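Local coordinates for protein botulinum neurotoxin type C1 (Clostridium botulinum, PDB 3R4S) that binds gangliosides on nerve cells through its receptor-binding region, part of a toxin whose protease chain probably cleaves proteins of synaptic vesicle fusion, at residues I86-S91 / N279-E284; N261-A266 / V272-R277; Y390-G395 / H401-P406. One frame throughout, in Å; residues are numbered along the deposited sequence.

Contact 1. Residues I86-S91 / N279-E284; sequences INKWVS and NNDFNE
K88 reaches across to the loop 279-284 with the end of its chain, CE and NZ: NZ donates a hydrogen bond of 2.9 Å to the backbone oxygen O of N280. The donor stands 22° out of the carbonyl plane, and CE of K88 follows it to 3.6 Å from the same N280 O. The neighbouring carboxylate gives a second, longer tie, a salt bridge of 3.8 Å between K88 NZ and D281 OD1, with the two side chains crossing at about a right angle. The lysine can span the gap because its CG lies anti to the backbone N (chi1 -176°) and the chain stays extended to NZ; the nearest CA atoms, those of K88 and D281, are still 10.5 Å apart. Behind it, a cis peptide joins N87 to K88 where strand 77-87 ends, and W89 centres an inverse gamma turn closed by V90 N to K88 O. W89 NE1 bonds to S114 O, which holds the turn to the rest of the lectin-like N-terminal region, while F282 meets Y241 edge to face. One cation thus bridges the N-terminal and the trefoil-type C-terminal receptor-binding regions at the surface, a polar link probably weakened by water.

Contact 2. Residues N261-A266 / V272-R277; sequences NRYMYA and VFNTRR. With SLB (N-acetyl-beta-neuraminic acid), chain C.
A beta hairpin of the C-terminal, trefoil-type receptor-binding region, strands 262-267 and 270-275, brings Y265 and A266 to the N-acetyl-beta-neuraminic acid. Its antiparallel ladder alternates hydrogen-bonded pairs, Y263 with N274 and Y265 with V272, with the non-hydrogen-bonded pairs R262-T275 and M264-F273. Y265 N gives V272 O a bond of 2.8 Å and V272 N one back to Y265 O. Beyond the strands, R276 N continues the pairing with a nearly straight bond to N261 O.

On the face carrying Y263 and Y265, CB of N274 lies over the Y263 ring, 3.8 Å from its centroid, a CH-pi contact. The phenol folds back over the partner strand because its CG sits between the backbone N and the carbonyl carbon (chi1 68°). R276 CA meets this ring at its edge, while the R276 guanidinium lays one face against Y263 CB; its NE bonds to L260 O.

The other face joins M264 CE to F273 CZ at 3.6 Å, the two side chains running the same way. Beside them, R262 bends so that T275 OG1 lies over its guanidinium, and NH1 reaches N261 OD1 at 3.1 Å, close to the guanidinium plane.

At the ligand, SLB O4 donates to A266 O (2.8 Å) and lies over the Y265 ring toward its rim, while Y265 OH approaches SLB C3 at 3.3 Å. The phenol OH of Y286 and the backbone N atoms of R269 and S268 add further hydrogen bonds to the sugar. A backbone carbonyl thus accepts from a sugar hydroxyl beside an aromatic wall, so here a directional bond to the backbone is combined with van der Waals contact against a tyrosine.

Contact 3. Residues Y390-G395 / H401-P406; sequences YRFRLG and HNYLVP
F392 and Y403 lie on the packed side of a beta hairpin, strands 381-392 and 401-409, in the trefoil-type C-terminal region. Four backbone bonds join the hydrogen-bonded pairs Y390-Y403 and F392-H401, the shortest being H401 N to F392 O at 2.7 Å. On this face, V405 wedges against both Y390 and F392: CG1 comes to 3.6 Å from F392 CE2, and CG2, 3.8 Å from Y390 CD2, also touches F392. L394 has left the ladder, yet its CD1 sits almost squarely over the centre of the Y403 ring, 3.7 Å from the centroid and 9° off the normal, a CH-pi contact. F392 O approaches the same ring at its edge, and F392 CB packs against Y403 CD2. H401, also on this face, is exposed toward the hairpin end.

Across the sheet, R391 and N402 make a more open, polar pair without a mutual hydrogen bond. The guanidinium and amide planes are 50° apart, with N402 CG over one guanidinium face, and both side chains turn to D331: R391 NE in a salt bridge, N402 ND2 in a hydrogen bond. Y403 OH bonds to D397 OD1 and also accepts from a water at 3.3 Å, which gives L394 O a weak bond.

How the contacts relate
Contacts 2 and 3 adjoin, their centres about 13 Å apart: F273 N lies 2.8 Å from L404 O, a probable hydrogen bond between the two hairpins, and F273 CE2 packs 3.5 Å from P406 N. Contact 1, whose centre is about 17 Å from that of contact 2, closes a long loop of chain within which contact 2 is nested. E284 connects them, its OE1 probably hydrogen-bonded to R277 N at 2.7 Å, while F282 packs on R276. Contacts 1 and 3 do not touch, their nearest atoms being about 13 Å apart. Contact 2 meets the bound sugar directly; in contact 3 the L394 side chain stays about 7 Å from it, although G395 N bonds to S268 of the pocket.

Contact 1. Residues I86-S91 / N279-E284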
loop_
_atom_site.group_PDB
_atom_site.type_symbol
_atom_site.label_atom_id
_atom_site.label_comp_id
_atom_site.label_asym_id
_atom_site.label_seq_id
_atom_site.Cartn_x
_atom_site.Cartn_y
_atom_site.Cartn_z
ATOM N N ILE A 86 -7.277 1.658 -5.070
ATOM C CA ILE A 86 -8.257 1.033 -5.961
ATOM C C ILE A 86 -8.397 -0.444 -5.622
ATOM O O ILE A 86 -7.396 -1.155 -5.489
ATOM C CB ILE A 86 -7.824 1.121 -7.453
ATOM C CG1 ILE A 86 -7.413 2.550 -7.848
ATOM C CG2 ILE A 86 -8.942 0.621 -8.379
ATOM C CD1 ILE A 86 -8.576 3.448 -8.024
ATOM N N ASN A 87 -9.630 -0.914 -5.497
ATOM C CA ASN A 87 -9.867 -2.349 -5.298
ATOM C C ASN A 87 -11.096 -2.792 -6.080
ATOM O O ASN A 87 -12.149 -2.173 -5.975
ATOM C CB ASN A 87 -10.066 -2.670 -3.816
ATOM C CG ASN A 87 -10.065 -4.175 -3.535
ATOM O OD1 ASN A 87 -9.100 -4.875 -3.835
ATOM N ND2 ASN A 87 -11.145 -4.668 -2.948
ATOM N N LYS A 88 -10.978 -3.839 -6.886
ATOM C CA LYS A 88 -9.757 -4.595 -7.096
ATOM C C LYS A 88 -9.170 -4.183 -8.453
ATOM O O LYS A 88 -9.801 -4.353 -9.497
ATOM C CB LYS A 88 -10.110 -6.086 -7.075
ATOM C CG LYS A 88 -8.954 -7.073 -7.192
ATOM C CD LYS A 88 -9.506 -8.516 -7.202
ATOM C CE LYS A 88 -8.401 -9.568 -7.386
ATOM N NZ LYS A 88 -8.924 -10.970 -7.476
ATOM N N TRP A 89 -7.973 -3.607 -8.428
ATOM C CA TRP A 89 -7.346 -3.086 -9.637
ATOM C C TRP A 89 -6.668 -4.212 -10.424
ATOM O O TRP A 89 -5.447 -4.353 -10.414
ATOM C CB TRP A 89 -6.343 -1.983 -9.279
ATOM C CG TRP A 89 -5.796 -1.231 -10.467
ATOM C CD1 TRP A 89 -6.154 -1.384 -11.778
ATOM C CD2 TRP A 89 -4.788 -0.207 -10.443
ATOM N NE1 TRP A 89 -5.427 -0.519 -12.571
ATOM C CE2 TRP A 89 -4.578 0.207 -11.774
ATOM C CE3 TRP A 89 -4.037 0.392 -9.424
ATOM C CZ2 TRP A 89 -3.649 1.198 -12.113
ATOM C CZ3 TRP A 89 -3.110 1.376 -9.763
ATOM C CH2 TRP A 89 -2.927 1.769 -11.091
ATOM N N VAL A 90 -7.479 -5.013 -11.104
ATOM C CA VAL A 90 -6.969 -6.139 -11.879
ATOM C C VAL A 90 -6.317 -5.658 -13.163
ATOM O O VAL A 90 -6.573 -4.548 -13.634
ATOM C CB VAL A 90 -8.079 -7.159 -12.185
ATOM C CG1 VAL A 90 -8.589 -7.773 -10.874
ATOM C CG2 VAL A 90 -9.214 -6.497 -12.934
ATOM N N SER A 91 -5.463 -6.499 -13.727
ATOM C CA SER A 91 -4.654 -6.113 -14.873
ATOM C C SER A 91 -5.462 -5.905 -16.150
ATOM O O SER A 91 -4.978 -5.285 -17.088
ATOM C CB SER A 91 -3.552 -7.155 -15.117
ATOM O OG SER A 91 -4.108 -8.431 -15.389
ATOM N N ASN A 279 -3.875 -18.018 -7.817
ATOM C CA ASN A 279 -2.924 -16.919 -7.958
ATOM C C ASN A 279 -3.540 -15.531 -7.937
ATOM O O ASN A 279 -2.848 -14.547 -7.680
ATOM C CB ASN A 279 -2.111 -17.090 -9.236
ATOM C CG ASN A 279 -1.057 -18.145 -9.095
ATOM O OD1 ASN A 279 -0.255 -18.106 -8.158
ATOM N ND2 ASN A 279 -1.050 -19.112 -10.013
ATOM N N ASN A 280 -4.835 -15.458 -8.214
ATOM C CA ASN A 280 -5.530 -14.182 -8.287
ATOM C C ASN A 280 -6.107 -13.757 -6.944
ATOM O O ASN A 280 -6.758 -12.720 -6.844
ATOM C CB ASN A 280 -6.650 -14.250 -9.325
ATOM C CG ASN A 280 -6.138 -14.595 -10.711
ATOM O OD1 ASN A 280 -5.062 -14.156 -11.119
ATOM N ND2 ASN A 280 -6.915 -15.386 -11.445
ATOM N N ASP A 281 -5.880 -14.562 -5.913
ATOM C CA ASP A 281 -6.378 -14.222 -4.589
ATOM C C ASP A 281 -5.359 -14.543 -3.498
ATOM O O ASP A 281 -4.371 -15.228 -3.735
ATOM C CB ASP A 281 -7.669 -14.984 -4.291
ATOM C CG ASP A 281 -8.754 -14.726 -5.317
ATOM O OD1 ASP A 281 -9.616 -13.865 -5.047
ATOM O OD2 ASP A 281 -8.749 -15.396 -6.379
ATOM N N PHE A 282 -5.608 -14.018 -2.306
ATOM C CA PHE A 282 -4.938 -14.472 -1.100
ATOM C C PHE A 282 -6.014 -15.150 -0.275
ATOM O O PHE A 282 -6.750 -14.491 0.457
ATOM C CB PHE A 282 -4.339 -13.301 -0.316
ATOM C CG PHE A 282 -3.126 -12.686 -0.964
ATOM C CD1 PHE A 282 -1.912 -13.348 -0.958
ATOM C CD2 PHE A 282 -3.200 -11.442 -1.572
ATOM C CE1 PHE A 282 -0.791 -12.785 -1.550
ATOM C CE2 PHE A 282 -2.089 -10.875 -2.162
ATOM C CZ PHE A 282 -0.880 -11.550 -2.148
ATOM N N ASN A 283 -6.136 -16.464 -0.408
ATOM C CA ASN A 283 -7.217 -17.153 0.267
ATOM C C ASN A 283 -6.916 -18.617 0.562
ATOM O O ASN A 283 -7.817 -19.457 0.588
ATOM C CB ASN A 283 -8.517 -17.007 -0.537
ATOM C CG ASN A 283 -8.468 -17.726 -1.876
ATOM O OD1 ASN A 283 -7.504 -18.427 -2.194
ATOM N ND2 ASN A 283 -9.523 -17.556 -2.671
ATOM N N GLU A 284 -5.643 -18.922 0.782
ATOM C CA GLU A 284 -5.226 -20.299 1.029
ATOM C C GLU A 284 -4.369 -20.397 2.281
ATOM O O GLU A 284 -3.636 -19.468 2.625
ATOM C CB GLU A 284 -4.454 -20.847 -0.168
ATOM C CG GLU A 284 -5.263 -20.898 -1.453
ATOM C CD GLU A 284 -4.407 -21.220 -2.669
ATOM O OE1 GLU A 284 -3.997 -22.388 -2.834
ATOM O OE2 GLU A 284 -4.144 -20.302 -3.464
#

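Contact 2. Residues N261-A266 / V272-R277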
loop_
_atom_site.group_PDB
_atom_site.type_symbol
_atom_site.label_atom_id
_atom_site.label_comp_id
_atom_site.label_asym_id
_atom_site.label_seq_id
_atom_site.Cartn_x
_atom_site.Cartn_y
_atom_site.Cartn_z
ATOM N N ASN A 261 3.809 -16.083 -4.168
ATOM C CA ASN A 261 3.004 -17.184 -4.697
ATOM C C ASN A 261 2.934 -18.386 -3.751
ATOM O O ASN A 261 2.457 -19.450 -4.133
ATOM C CB ASN A 261 3.501 -17.620 -6.080
ATOM C CG ASN A 261 4.849 -18.324 -6.023
ATOM O OD1 ASN A 261 5.559 -18.250 -5.023
ATOM N ND2 ASN A 261 5.214 -19.001 -7.112
ATOM N N ARG A 262 3.402 -18.207 -2.516
ATOM C CA ARG A 262 3.351 -19.272 -1.510
ATOM C C ARG A 262 2.437 -18.897 -0.352
ATOM O O ARG A 262 2.475 -17.767 0.148
ATOM C CB ARG A 262 4.735 -19.565 -0.941
ATOM C CG ARG A 262 5.812 -19.876 -1.964
ATOM C CD ARG A 262 5.516 -21.138 -2.725
ATOM N NE ARG A 262 6.725 -21.928 -2.926
ATOM C CZ ARG A 262 7.622 -21.696 -3.880
ATOM N NH1 ARG A 262 7.461 -20.680 -4.734
ATOM N NH2 ARG A 262 8.683 -22.481 -3.974
ATOM N N TYR A 263 1.626 -19.851 0.091
ATOM C CA TYR A 263 0.834 -19.653 1.295
ATOM C C TYR A 263 1.416 -20.457 2.450
ATOM O O TYR A 263 2.258 -21.343 2.263
ATOM C CB TYR A 263 -0.635 -20.017 1.067
ATOM C CG TYR A 263 -0.874 -21.493 0.846
ATOM C CD1 TYR A 263 -0.984 -22.367 1.924
ATOM C CD2 TYR A 263 -0.992 -22.016 -0.443
ATOM C CE1 TYR A 263 -1.204 -23.721 1.729
ATOM C CE2 TYR A 263 -1.217 -23.370 -0.653
ATOM C CZ TYR A 263 -1.319 -24.219 0.438
ATOM O OH TYR A 263 -1.539 -25.566 0.234
ATOM N N MET A 264 0.955 -20.134 3.653
ATOM C CA MET A 264 1.502 -20.708 4.865
ATOM C C MET A 264 0.742 -21.977 5.239
ATOM O O MET A 264 -0.492 -21.989 5.302
ATOM C CB MET A 264 1.434 -19.678 5.993
ATOM C CG MET A 264 2.512 -19.825 7.014
ATOM S SD MET A 264 2.596 -18.446 8.170
ATOM C CE MET A 264 4.039 -17.601 7.515
ATOM N N TYR A 265 1.484 -23.050 5.471
ATOM C CA TYR A 265 0.874 -24.302 5.882
ATOM C C TYR A 265 1.649 -24.877 7.064
ATOM O O TYR A 265 2.564 -24.236 7.580
ATOM C CB TYR A 265 0.837 -25.285 4.716
ATOM C CG TYR A 265 -0.145 -26.411 4.918
ATOM C CD1 TYR A 265 -1.463 -26.150 5.277
ATOM C CD2 TYR A 265 0.241 -27.729 4.747
ATOM C CE1 TYR A 265 -2.368 -27.173 5.466
ATOM C CE2 TYR A 265 -0.652 -28.759 4.937
ATOM C CZ TYR A 265 -1.960 -28.475 5.295
ATOM O OH TYR A 265 -2.862 -29.507 5.481
ATOM N N ALA A 266 1.277 -26.068 7.518
ATOM C CA ALA A 266 2.007 -26.675 8.626
ATOM C C ALA A 266 1.994 -28.194 8.580
ATOM O O ALA A 266 1.057 -28.818 8.083
ATOM C CB ALA A 266 1.497 -26.166 9.974
ATOM N N VAL A 272 5.461 -24.611 6.890
ATOM C CA VAL A 272 6.030 -24.792 5.561
ATOM C C VAL A 272 5.270 -23.927 4.569
ATOM O O VAL A 272 4.119 -23.566 4.807
ATOM C CB VAL A 272 5.954 -26.271 5.101
ATOM C CG1 VAL A 272 6.653 -27.171 6.107
ATOM C CG2 VAL A 272 4.498 -26.704 4.920
ATOM N N PHE A 273 5.912 -23.602 3.456
ATOM C CA PHE A 273 5.272 -22.787 2.439
ATOM C C PHE A 273 4.912 -23.617 1.218
ATOM O O PHE A 273 5.769 -24.268 0.621
ATOM C CB PHE A 273 6.172 -21.608 2.053
ATOM C CG PHE A 273 6.330 -20.587 3.146
ATOM C CD1 PHE A 273 5.418 -19.554 3.287
ATOM C CD2 PHE A 273 7.387 -20.664 4.034
ATOM C CE1 PHE A 273 5.561 -18.611 4.302
ATOM C CE2 PHE A 273 7.539 -19.725 5.053
ATOM C CZ PHE A 273 6.625 -18.699 5.186
ATOM N N ASN A 274 3.635 -23.583 0.853
ATOM C CA ASN A 274 3.134 -24.320 -0.304
ATOM C C ASN A 274 2.726 -23.383 -1.431
ATOM O O ASN A 274 2.240 -22.278 -1.184
ATOM C CB ASN A 274 1.916 -25.166 0.091
ATOM C CG ASN A 274 2.273 -26.339 0.997
ATOM O OD1 ASN A 274 3.445 -26.656 1.207
ATOM N ND2 ASN A 274 1.251 -26.991 1.535
ATOM N N THR A 275 2.892 -23.839 -2.669
ATOM C CA THR A 275 2.504 -23.063 -3.837
ATOM C C THR A 275 0.985 -22.827 -3.903
ATOM O O THR A 275 0.196 -23.762 -3.763
ATOM C CB THR A 275 3.004 -23.742 -5.113
ATOM O OG1 THR A 275 4.434 -23.810 -5.066
ATOM C CG2 THR A 275 2.581 -22.961 -6.344
ATOM N N ARG A 276 0.587 -21.567 -4.087
ATOM C CA ARG A 276 -0.820 -21.184 -4.197
ATOM C C ARG A 276 -1.478 -21.825 -5.411
ATOM O O ARG A 276 -0.871 -21.931 -6.477
ATOM C CB ARG A 276 -0.953 -19.656 -4.326
ATOM C CG ARG A 276 -0.674 -18.890 -3.040
ATOM C CD ARG A 276 -0.681 -17.341 -3.217
ATOM N NE ARG A 276 -0.104 -16.754 -2.012
ATOM C CZ ARG A 276 -0.741 -16.682 -0.848
ATOM N NH1 ARG A 276 -1.997 -17.106 -0.747
ATOM N NH2 ARG A 276 -0.133 -16.178 0.215
ATOM N N ARG A 277 -2.728 -22.232 -5.252
ATOM C CA ARG A 277 -3.494 -22.730 -6.383
ATOM C C ARG A 277 -4.321 -21.599 -7.008
ATOM O O ARG A 277 -4.611 -21.615 -8.205
ATOM C CB ARG A 277 -4.384 -23.896 -5.949
ATOM C CG ARG A 277 -3.602 -25.078 -5.354
ATOM C CD ARG A 277 -2.469 -25.508 -6.288
ATOM N NE ARG A 277 -1.466 -26.348 -5.625
ATOM C CZ ARG A 277 -0.316 -26.724 -6.191
ATOM N NH1 ARG A 277 -0.023 -26.333 -7.429
ATOM N NH2 ARG A 277 0.546 -27.488 -5.521
HETATM C C1 SLB C . -2.534 -32.925 7.474
HETATM C C2 SLB C . -2.486 -32.126 8.748
HETATM C C3 SLB C . -2.076 -30.685 8.420
HETATM C C4 SLB C . -1.884 -29.867 9.693
HETATM C C5 SLB C . -0.838 -30.538 10.554
HETATM C C6 SLB C . -1.269 -31.976 10.860
HETATM C C7 SLB C . -0.133 -32.668 11.599
HETATM C C8 SLB C . -0.589 -34.022 12.165
HETATM C C9 SLB C . 0.524 -34.704 12.956
HETATM C C10 SLB C . 0.191 -29.362 12.447
HETATM C C11 SLB C . -0.084 -28.695 13.759
HETATM N N5 SLB C . -0.890 -29.848 11.836
HETATM O O1A SLB C . -1.468 -33.305 6.934
HETATM O O1B SLB C . -3.662 -33.160 6.986
HETATM O O2 SLB C . -3.805 -32.130 9.302
HETATM O O4 SLB C . -1.441 -28.543 9.378
HETATM O O6 SLB C . -1.581 -32.742 9.679
HETATM O O7 SLB C . 0.934 -32.833 10.646
HETATM O O8 SLB C . -1.737 -33.853 13.010
HETATM O O9 SLB C . 1.372 -35.395 12.031
HETATM O O10 SLB C . 1.321 -29.445 11.977
HETATM O O HOH W 1 6.771 -24.242 -2.001
#

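Contact 3. Residues Y390-G395 / H401-P406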
loop_
_atom_site.group_PDB
_atom_site.type_symbol
_atom_site.label_atom_id
_atom_site.label_comp_id
_atom_site.label_asym_id
_atom_site.label_seq_id
_atom_site.Cartn_x
_atom_site.Cartn_y
_atom_site.Cartn_z
ATOM N N TYR A 390 15.141 -26.189 3.608
ATOM C CA TYR A 390 15.919 -27.076 4.469
ATOM C C TYR A 390 15.348 -28.497 4.537
ATOM O O TYR A 390 14.193 -28.736 4.169
ATOM C CB TYR A 390 16.054 -26.468 5.867
ATOM C CG TYR A 390 16.718 -25.109 5.847
ATOM C CD1 TYR A 390 18.094 -24.986 5.972
ATOM C CD2 TYR A 390 15.965 -23.948 5.677
ATOM C CE1 TYR A 390 18.707 -23.741 5.936
ATOM C CE2 TYR A 390 16.572 -22.695 5.640
ATOM C CZ TYR A 390 17.939 -22.600 5.775
ATOM O OH TYR A 390 18.542 -21.372 5.748
ATOM N N ARG A 391 16.167 -29.433 5.005
ATOM C CA ARG A 391 15.792 -30.851 5.029
ATOM C C ARG A 391 15.157 -31.254 6.357
ATOM O O ARG A 391 15.747 -31.069 7.414
ATOM C CB ARG A 391 17.018 -31.725 4.758
ATOM C CG ARG A 391 17.514 -31.680 3.327
ATOM C CD ARG A 391 17.074 -32.926 2.559
ATOM N NE ARG A 391 17.422 -32.826 1.148
ATOM C CZ ARG A 391 16.923 -33.591 0.183
ATOM N NH1 ARG A 391 16.031 -34.541 0.461
ATOM N NH2 ARG A 391 17.318 -33.399 -1.072
ATOM N N PHE A 392 13.950 -31.807 6.293
ATOM C CA PHE A 392 13.239 -32.260 7.483
ATOM C C PHE A 392 12.632 -33.639 7.241
ATOM O O PHE A 392 12.494 -34.089 6.102
ATOM C CB PHE A 392 12.062 -31.332 7.825
ATOM C CG PHE A 392 12.446 -29.928 8.212
ATOM C CD1 PHE A 392 12.564 -29.569 9.552
ATOM C CD2 PHE A 392 12.632 -28.955 7.243
ATOM C CE1 PHE A 392 12.889 -28.265 9.911
ATOM C CE2 PHE A 392 12.948 -27.650 7.596
ATOM C CZ PHE A 392 13.081 -27.304 8.923
ATOM N N ARG A 393 12.235 -34.287 8.331
ATOM C CA ARG A 393 11.344 -35.432 8.273
ATOM C C ARG A 393 10.046 -34.988 8.926
ATOM O O ARG A 393 9.977 -34.834 10.142
ATOM C CB ARG A 393 11.917 -36.624 9.046
ATOM C CG ARG A 393 13.216 -37.181 8.481
ATOM C CD ARG A 393 13.651 -38.455 9.235
ATOM N NE ARG A 393 14.853 -39.027 8.631
ATOM C CZ ARG A 393 16.091 -38.746 9.020
ATOM N NH1 ARG A 393 16.303 -37.905 10.025
ATOM N NH2 ARG A 393 17.117 -39.307 8.403
ATOM N N LEU A 394 9.019 -34.775 8.119
ATOM C CA LEU A 394 7.730 -34.350 8.637
ATOM C C LEU A 394 6.643 -35.326 8.209
ATOM O O LEU A 394 6.779 -36.013 7.201
ATOM C CB LEU A 394 7.388 -32.947 8.119
ATOM C CG LEU A 394 8.427 -31.831 8.273
ATOM C CD1 LEU A 394 7.965 -30.562 7.542
ATOM C CD2 LEU A 394 8.702 -31.547 9.743
ATOM N N GLY A 395 5.563 -35.381 8.976
ATOM C CA GLY A 395 4.385 -36.140 8.587
ATOM C C GLY A 395 4.608 -37.581 8.154
ATOM O O GLY A 395 4.092 -38.014 7.124
ATOM N N HIS A 401 13.207 -34.636 3.525
ATOM C CA HIS A 401 12.849 -33.951 2.291
ATOM C C HIS A 401 13.040 -32.440 2.424
ATOM O O HIS A 401 13.077 -31.909 3.530
ATOM C CB HIS A 401 11.404 -34.266 1.897
ATOM C CG HIS A 401 11.159 -35.715 1.637
ATOM N ND1 HIS A 401 11.450 -36.318 0.430
ATOM C CD2 HIS A 401 10.667 -36.698 2.435
ATOM C CE1 HIS A 401 11.140 -37.599 0.489
ATOM N NE2 HIS A 401 10.657 -37.852 1.697
ATOM N N ASN A 402 13.169 -31.765 1.286
ATOM C CA ASN A 402 13.270 -30.319 1.254
ATOM C C ASN A 402 11.915 -29.634 1.444
ATOM O O ASN A 402 10.946 -29.965 0.763
ATOM C CB ASN A 402 13.893 -29.870 -0.067
ATOM C CG ASN A 402 15.402 -29.937 -0.045
ATOM O OD1 ASN A 402 16.024 -29.768 1.004
ATOM N ND2 ASN A 402 16.004 -30.173 -1.205
ATOM N N TYR A 403 11.860 -28.694 2.385
ATOM C CA TYR A 403 10.689 -27.842 2.563
ATOM C C TYR A 403 11.121 -26.384 2.620
ATOM O O TYR A 403 12.209 -26.069 3.101
ATOM C CB TYR A 403 9.942 -28.185 3.856
ATOM C CG TYR A 403 9.384 -29.595 3.915
ATOM C CD1 TYR A 403 8.095 -29.873 3.472
ATOM C CD2 TYR A 403 10.145 -30.642 4.417
ATOM C CE1 TYR A 403 7.577 -31.160 3.524
ATOM C CE2 TYR A 403 9.641 -31.931 4.478
ATOM C CZ TYR A 403 8.360 -32.185 4.027
ATOM O OH TYR A 403 7.851 -33.459 4.069
ATOM N N LEU A 404 10.256 -25.500 2.132
ATOM C CA LEU A 404 10.475 -24.061 2.249
ATOM C C LEU A 404 9.853 -23.629 3.570
ATOM O O LEU A 404 8.646 -23.764 3.753
ATOM C CB LEU A 404 9.822 -23.330 1.068
ATOM C CG LEU A 404 10.037 -21.812 0.944
ATOM C CD1 LEU A 404 11.517 -21.476 0.838
ATOM C CD2 LEU A 404 9.290 -21.289 -0.265
ATOM N N VAL A 405 10.674 -23.120 4.489
ATOM C CA VAL A 405 10.242 -22.881 5.863
ATOM C C VAL A 405 10.680 -21.503 6.356
ATOM O O VAL A 405 11.692 -20.980 5.892
ATOM C CB VAL A 405 10.838 -23.943 6.818
ATOM C CG1 VAL A 405 10.407 -25.340 6.385
ATOM C CG2 VAL A 405 12.374 -23.854 6.857
ATOM N N PRO A 406 9.917 -20.908 7.297
ATOM C CA PRO A 406 10.397 -19.659 7.889
ATOM C C PRO A 406 11.531 -19.955 8.851
ATOM O O PRO A 406 11.554 -21.019 9.492
ATOM C CB PRO A 406 9.166 -19.133 8.642
ATOM C CG PRO A 406 8.433 -20.364 9.054
ATOM C CD PRO A 406 8.655 -21.366 7.915
HETATM O O HOH W 2 4.891 -34.701 4.717
#